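Local coordinates for POP2 (Saccharomyces cerevisiae, PDB 1UOC), which degrades RNA from the 3' end as a nuclease subunit of the CCR4-NOT deadenylase, preferring poly(A), with this chain holding its RNase D-type (DEDD) domain, at residues Tyr38-Ile43 with Ser155-Thr160; Pro195-Leu200 with Lys277-Ile282. All blocks are in the same frame, centred on the assembly; numbering follows the deposited sequence.

Interaction 1 (Tyr38-Ile43 with Ser155-Thr160)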
loop_
_atom_site.group_PDB
_atom_site.type_symbol
_atom_site.label_atom_id
_atom_site.label_comp_id
_atom_site.label_asym_id
_atom_site.label_seq_id
_atom_site.Cartn_x
_atom_site.Cartn_y
_atom_site.Cartn_z
ATOM N N TYR A 38 -3.242 0.281 -16.486
ATOM C CA TYR A 38 -2.562 0.821 -15.322
ATOM C C TYR A 38 -2.450 -0.341 -14.352
ATOM O O TYR A 38 -3.149 -0.402 -13.335
ATOM C CB TYR A 38 -3.369 1.991 -14.775
ATOM C CG TYR A 38 -3.540 3.064 -15.830
ATOM C CD1 TYR A 38 -4.724 3.171 -16.568
ATOM C CD2 TYR A 38 -2.483 3.922 -16.147
ATOM C CE1 TYR A 38 -4.850 4.099 -17.595
ATOM C CE2 TYR A 38 -2.592 4.855 -17.171
ATOM C CZ TYR A 38 -3.777 4.939 -17.890
ATOM O OH TYR A 38 -3.880 5.862 -18.908
ATOM N N ASN A 39 -1.553 -1.262 -14.718
ATOM C CA ASN A 39 -1.323 -2.505 -13.992
ATOM C C ASN A 39 -0.372 -2.490 -12.804
ATOM O O ASN A 39 -0.021 -3.552 -12.283
ATOM C CB ASN A 39 -0.924 -3.627 -14.978
ATOM C CG ASN A 39 0.360 -3.316 -15.772
ATOM O OD1 ASN A 39 1.151 -2.450 -15.396
ATOM N ND2 ASN A 39 0.572 -4.047 -16.871
ATOM N N HIS A 40 0.059 -1.305 -12.381
ATOM C CA HIS A 40 0.920 -1.181 -11.199
ATOM C C HIS A 40 0.016 -0.601 -10.103
ATOM O O HIS A 40 -0.592 0.453 -10.278
ATOM C CB HIS A 40 2.114 -0.253 -11.468
ATOM C CG HIS A 40 3.258 -0.923 -12.168
ATOM N ND1 HIS A 40 3.124 -1.550 -13.391
ATOM C CD2 HIS A 40 4.552 -1.087 -11.802
ATOM C CE1 HIS A 40 4.285 -2.075 -13.742
ATOM N NE2 HIS A 40 5.170 -1.811 -12.797
ATOM N N VAL A 41 -0.074 -1.310 -8.984
ATOM C CA VAL A 41 -0.930 -0.918 -7.870
ATOM C C VAL A 41 -0.150 -0.762 -6.563
ATOM O O VAL A 41 0.540 -1.689 -6.130
ATOM C CB VAL A 41 -2.005 -2.001 -7.610
ATOM C CG1 VAL A 41 -3.114 -1.458 -6.707
ATOM C CG2 VAL A 41 -2.560 -2.488 -8.931
ATOM N N SER A 42 -0.270 0.398 -5.928
ATOM C CA SER A 42 0.402 0.627 -4.649
ATOM C C SER A 42 -0.677 0.580 -3.573
ATOM O O SER A 42 -1.843 0.888 -3.838
ATOM C CB SER A 42 1.068 1.992 -4.626
ATOM O OG SER A 42 0.082 2.996 -4.776
ATOM N N ILE A 43 -0.291 0.181 -2.371
ATOM C CA ILE A 43 -1.233 0.105 -1.268
ATOM C C ILE A 43 -0.663 0.686 0.020
ATOM O O ILE A 43 0.526 0.570 0.304
ATOM C CB ILE A 43 -1.675 -1.352 -1.003
ATOM C CG1 ILE A 43 -2.601 -1.396 0.216
ATOM C CG2 ILE A 43 -0.447 -2.249 -0.811
ATOM C CD1 ILE A 43 -3.034 -2.781 0.600
ATOM N N SER A 155 0.421 -10.252 -14.214
ATOM C CA SER A 155 0.577 -9.124 -15.131
ATOM C C SER A 155 0.340 -7.833 -14.342
ATOM O O SER A 155 0.478 -6.734 -14.868
ATOM C CB SER A 155 -0.393 -9.220 -16.323
ATOM O OG SER A 155 -1.746 -9.171 -15.917
ATOM N N VAL A 156 -0.019 -8.000 -13.072
ATOM C CA VAL A 156 -0.261 -6.895 -12.156
ATOM C C VAL A 156 0.887 -6.890 -11.145
ATOM O O VAL A 156 1.196 -7.910 -10.520
ATOM C CB VAL A 156 -1.612 -7.059 -11.405
ATOM C CG1 VAL A 156 -1.736 -6.003 -10.309
ATOM C CG2 VAL A 156 -2.768 -6.921 -12.373
ATOM N N THR A 157 1.506 -5.728 -10.987
ATOM C CA THR A 157 2.630 -5.551 -10.076
ATOM C C THR A 157 2.196 -4.757 -8.846
ATOM O O THR A 157 1.761 -3.613 -8.958
ATOM C CB THR A 157 3.769 -4.790 -10.786
ATOM O OG1 THR A 157 4.200 -5.539 -11.928
ATOM C CG2 THR A 157 4.944 -4.567 -9.855
ATOM N N TRP A 158 2.303 -5.360 -7.668
ATOM C CA TRP A 158 1.928 -4.655 -6.442
ATOM C C TRP A 158 3.130 -3.953 -5.847
ATOM O O TRP A 158 4.234 -4.486 -5.850
ATOM C CB TRP A 158 1.339 -5.613 -5.405
ATOM C CG TRP A 158 -0.099 -5.990 -5.658
ATOM C CD1 TRP A 158 -0.563 -6.991 -6.461
ATOM C CD2 TRP A 158 -1.252 -5.386 -5.068
ATOM N NE1 TRP A 158 -1.936 -7.053 -6.404
ATOM C CE2 TRP A 158 -2.385 -6.075 -5.556
ATOM C CE3 TRP A 158 -1.440 -4.323 -4.172
ATOM C CZ2 TRP A 158 -3.692 -5.737 -5.180
ATOM C CZ3 TRP A 158 -2.749 -3.979 -3.793
ATOM C CH2 TRP A 158 -3.855 -4.686 -4.300
ATOM N N ILE A 159 2.904 -2.749 -5.337
ATOM C CA ILE A 159 3.952 -1.924 -4.732
ATOM C C ILE A 159 3.568 -1.668 -3.283
ATOM O O ILE A 159 2.444 -1.248 -3.002
ATOM C CB ILE A 159 4.084 -0.564 -5.457
ATOM C CG1 ILE A 159 4.342 -0.794 -6.947
ATOM C CG2 ILE A 159 5.210 0.268 -4.830
ATOM C CD1 ILE A 159 5.639 -1.535 -7.241
ATOM N N THR A 160 4.499 -1.913 -2.369
ATOM C CA THR A 160 4.242 -1.736 -0.953
ATOM C C THR A 160 5.431 -1.088 -0.275
ATOM O O THR A 160 6.510 -0.978 -0.859
ATOM C CB THR A 160 3.979 -3.099 -0.295
ATOM O OG1 THR A 160 3.657 -2.907 1.086
ATOM C CG2 THR A 160 5.224 -3.988 -0.413
HETATM O O HOH W 1 2.493 -5.034 -14.088
HETATM O O HOH W 2 2.560 -0.568 1.596
#

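Interaction 2 (Pro195-Leu200 with Lys277-Ile282)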
loop_
_atom_site.group_PDB
_atom_site.type_symbol
_atom_site.label_atom_id
_atom_site.label_comp_id
_atom_site.label_asym_id
_atom_site.label_seq_id
_atom_site.Cartn_x
_atom_site.Cartn_y
_atom_site.Cartn_z
ATOM N N PRO A 195 1.353 -12.537 -7.010
ATOM C CA PRO A 195 2.474 -13.193 -7.698
ATOM C C PRO A 195 3.560 -12.253 -8.216
ATOM O O PRO A 195 4.613 -12.697 -8.678
ATOM C CB PRO A 195 1.779 -13.962 -8.830
ATOM C CG PRO A 195 0.555 -13.106 -9.121
ATOM C CD PRO A 195 0.085 -12.737 -7.737
ATOM N N ASN A 196 3.311 -10.953 -8.135
ATOM C CA ASN A 196 4.284 -9.981 -8.630
ATOM C C ASN A 196 4.232 -8.742 -7.744
ATOM O O ASN A 196 3.336 -7.915 -7.879
ATOM C CB ASN A 196 3.931 -9.628 -10.085
ATOM C CG ASN A 196 4.997 -8.803 -10.774
ATOM O OD1 ASN A 196 5.996 -8.413 -10.172
ATOM N ND2 ASN A 196 4.779 -8.525 -12.053
ATOM N N PHE A 197 5.178 -8.606 -6.823
ATOM C CA PHE A 197 5.136 -7.445 -5.955
ATOM C C PHE A 197 6.494 -6.974 -5.460
ATOM O O PHE A 197 7.474 -7.717 -5.462
ATOM C CB PHE A 197 4.185 -7.713 -4.774
ATOM C CG PHE A 197 4.816 -8.440 -3.613
ATOM C CD1 PHE A 197 5.610 -7.758 -2.699
ATOM C CD2 PHE A 197 4.592 -9.798 -3.420
ATOM C CE1 PHE A 197 6.174 -8.410 -1.610
ATOM C CE2 PHE A 197 5.151 -10.468 -2.330
ATOM C CZ PHE A 197 5.945 -9.771 -1.422
ATOM N N TYR A 198 6.549 -5.715 -5.052
ATOM C CA TYR A 198 7.784 -5.138 -4.540
ATOM C C TYR A 198 7.584 -4.342 -3.264
ATOM O O TYR A 198 6.561 -3.691 -3.070
ATOM C CB TYR A 198 8.422 -4.203 -5.566
ATOM C CG TYR A 198 8.942 -4.890 -6.800
ATOM C CD1 TYR A 198 8.084 -5.252 -7.836
ATOM C CD2 TYR A 198 10.300 -5.198 -6.924
ATOM C CE1 TYR A 198 8.570 -5.910 -8.975
ATOM C CE2 TYR A 198 10.792 -5.852 -8.051
ATOM C CZ TYR A 198 9.925 -6.206 -9.072
ATOM O OH TYR A 198 10.416 -6.859 -10.180
ATOM N N ASP A 199 8.570 -4.418 -2.382
ATOM C CA ASP A 199 8.541 -3.639 -1.158
ATOM C C ASP A 199 9.519 -2.510 -1.487
ATOM O O ASP A 199 10.739 -2.710 -1.484
ATOM C CB ASP A 199 9.073 -4.431 0.032
ATOM C CG ASP A 199 8.937 -3.664 1.324
ATOM O OD1 ASP A 199 9.097 -2.424 1.290
ATOM O OD2 ASP A 199 8.675 -4.291 2.374
ATOM N N LEU A 200 8.983 -1.337 -1.805
ATOM C CA LEU A 200 9.808 -0.196 -2.163
ATOM C C LEU A 200 10.790 0.159 -1.052
ATOM O O LEU A 200 11.908 0.588 -1.319
ATOM C CB LEU A 200 8.917 1.008 -2.492
ATOM C CG LEU A 200 9.620 2.307 -2.879
ATOM C CD1 LEU A 200 10.640 2.040 -3.957
ATOM C CD2 LEU A 200 8.585 3.306 -3.344
ATOM N N LYS A 277 15.256 -9.017 -8.836
ATOM C CA LYS A 277 15.902 -9.928 -7.899
ATOM C C LYS A 277 15.188 -9.884 -6.549
ATOM O O LYS A 277 15.208 -10.851 -5.792
ATOM C CB LYS A 277 17.369 -9.535 -7.725
ATOM C CG LYS A 277 18.180 -10.429 -6.796
ATOM C CD LYS A 277 19.555 -9.804 -6.556
ATOM C CE LYS A 277 20.396 -10.602 -5.566
ATOM N NZ LYS A 277 21.601 -9.834 -5.119
ATOM N N TYR A 278 14.552 -8.760 -6.248
ATOM C CA TYR A 278 13.840 -8.628 -4.986
ATOM C C TYR A 278 12.321 -8.718 -5.096
ATOM O O TYR A 278 11.601 -8.399 -4.155
ATOM C CB TYR A 278 14.237 -7.332 -4.288
ATOM C CG TYR A 278 15.576 -7.428 -3.611
ATOM C CD1 TYR A 278 16.758 -7.342 -4.341
ATOM C CD2 TYR A 278 15.657 -7.658 -2.245
ATOM C CE1 TYR A 278 17.997 -7.488 -3.715
ATOM C CE2 TYR A 278 16.881 -7.801 -1.608
ATOM C CZ TYR A 278 18.048 -7.719 -2.344
ATOM O OH TYR A 278 19.256 -7.878 -1.704
ATOM N N GLN A 279 11.835 -9.152 -6.246
ATOM C CA GLN A 279 10.400 -9.325 -6.424
ATOM C C GLN A 279 9.962 -10.330 -5.366
ATOM O O GLN A 279 10.702 -11.260 -5.048
ATOM C CB GLN A 279 10.099 -9.882 -7.828
ATOM C CG GLN A 279 8.628 -10.012 -8.172
ATOM C CD GLN A 279 7.953 -11.150 -7.436
ATOM O OE1 GLN A 279 6.923 -10.960 -6.777
ATOM N NE2 GLN A 279 8.524 -12.347 -7.544
ATOM N N GLY A 280 8.774 -10.129 -4.812
ATOM C CA GLY A 280 8.232 -11.042 -3.818
ATOM C C GLY A 280 8.942 -11.143 -2.480
ATOM O O GLY A 280 8.531 -11.918 -1.618
ATOM N N VAL A 281 9.989 -10.353 -2.285
ATOM C CA VAL A 281 10.739 -10.410 -1.036
ATOM C C VAL A 281 10.110 -9.538 0.032
ATOM O O VAL A 281 9.974 -8.326 -0.139
ATOM C CB VAL A 281 12.213 -9.981 -1.248
ATOM C CG1 VAL A 281 12.952 -9.978 0.074
ATOM C CG2 VAL A 281 12.893 -10.941 -2.221
ATOM N N ILE A 282 9.725 -10.174 1.130
ATOM C CA ILE A 282 9.106 -9.505 2.265
ATOM C C ILE A 282 10.125 -9.338 3.388
ATOM O O ILE A 282 10.454 -8.225 3.807
ATOM C CB ILE A 282 7.971 -10.352 2.861
ATOM C CG1 ILE A 282 6.934 -10.692 1.800
ATOM C CG2 ILE A 282 7.326 -9.615 4.019
ATOM C CD1 ILE A 282 5.867 -11.652 2.298
HETATM O O HOH W 3 10.282 -6.812 -2.167
#

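Interaction 1 (Tyr38-Ile43 with Ser155-Thr160)
The backbone O of Asn39 accepts the N-H of Thr157 (3.0 Å), the first of four hydrogen bonds joining the start of strand 40-48 to strand 157-160, parallel neighbours inside the mixed sheet of this DEDD nuclease domain. A water at this end of the pair donates to Ser155 O and shares a bond with Thr157 OG1. The Asn39 side chain turns to its neighbour: OD1 takes the N-H of His40 ND1 at 3.0 Å, almost in the plane of the imidazole. That bond would help fix the rotation of the ring, and Thr157 CB sits over the centre of one ring face, 3.9 Å from its centroid, the two side chains lying alongside each other. Asn39 and His40 together face Ser86 of strand 77-86 in a classic beta bulge. Val41 turns both backbone polar atoms to the same neighbour, N to Thr157 O and O to Ile159 N, the latter at 2.7 Å, so that its two bonds straddle Trp158. Its CG1, anti to the backbone N (chi1 -165°), lies over the six-membered ring of Trp158, while CG2 meets Val156 CG1. The indole NE1, in the five-membered ring, donates to Leu150 O, which would hold the ring system's rotation. Ser42 turns to the face shared with His40, Thr157 and Ile159; its CB packs against Ile159 CB, and OG bonds to Ser251 O in helix 247-264. Ile43 lies near Ser44 and Asp166, predicted to bind the catalytic metal, so the pairing runs up to the probable active site. Its N bonds to Ile159 O at 3.1 Å, and its CB reaches the edge of the Trp158 indole, near the ring plane, 4.0 Å from CZ3.

Interaction 2 (Pro195-Leu200 with Lys277-Ile282)
Gln279 OE1 accepts the backbone N-H of Phe197 at 2.9 Å, in its amide plane on a lone pair, and Gly280 N bonds to Phe197 O at 2.8 Å, so a side chain and a main-chain N-H of the loop hold both backbone polar atoms of Phe197. Gln279 CG is anti to the backbone N (chi1 -176°), and the bend at chi2 (-73°) turns CD toward Phe197. Gly280 sits at the positive-phi position (66°) of a type II turn, Tyr278 to Val281. A water accepts from Asp199 N and donates to Tyr278 O and Val281 O. Gln279 CG packs 3.7 Å from Asn196 OD1, the ND2 of that amide being bonded to Asp154 O. An alanine at Gln279 would probably leave the Phe197 N-H without its acceptor and open a gap beside Asn196 OD1. Gly280 CA lies over one face of the Phe197 ring, 3.7 Å from its centroid, Gln279 CA over one face of the Tyr198 ring, and Ile282 CG1 meets the Phe197 edge at CZ (3.5 Å). Strand 157-160 pairs with the other edge of strand 197-199, Phe197 and Ile282 pack on helix 183-193, and Asp199 caps helix 200-207 through OD1 while OD2 takes Ala163 N.

How the interactions relate
Interactions 1 and 2 lie on either side of strand 157-160's pairing with strand 197-199: the first on its 40-48 edge, the second on the outer edge of 197-199. The two touch directly, Trp158 O lying 2.7 Å from Tyr198 N and Thr160 O 2.7 Å from Leu200 N, both probable hydrogen bonds. Interaction 1 is a buried, regular strand-to-strand pairing near the predicted catalytic metal site. Interaction 2 is only partly buried and covers one outer edge of the sheet, that of strand 197-199, with an irregular C-terminal loop, so a glutamine side chain and a water do part of the work that main-chain bonds do in the interior. Aromatic faces meet aliphatic or backbone carbons in both.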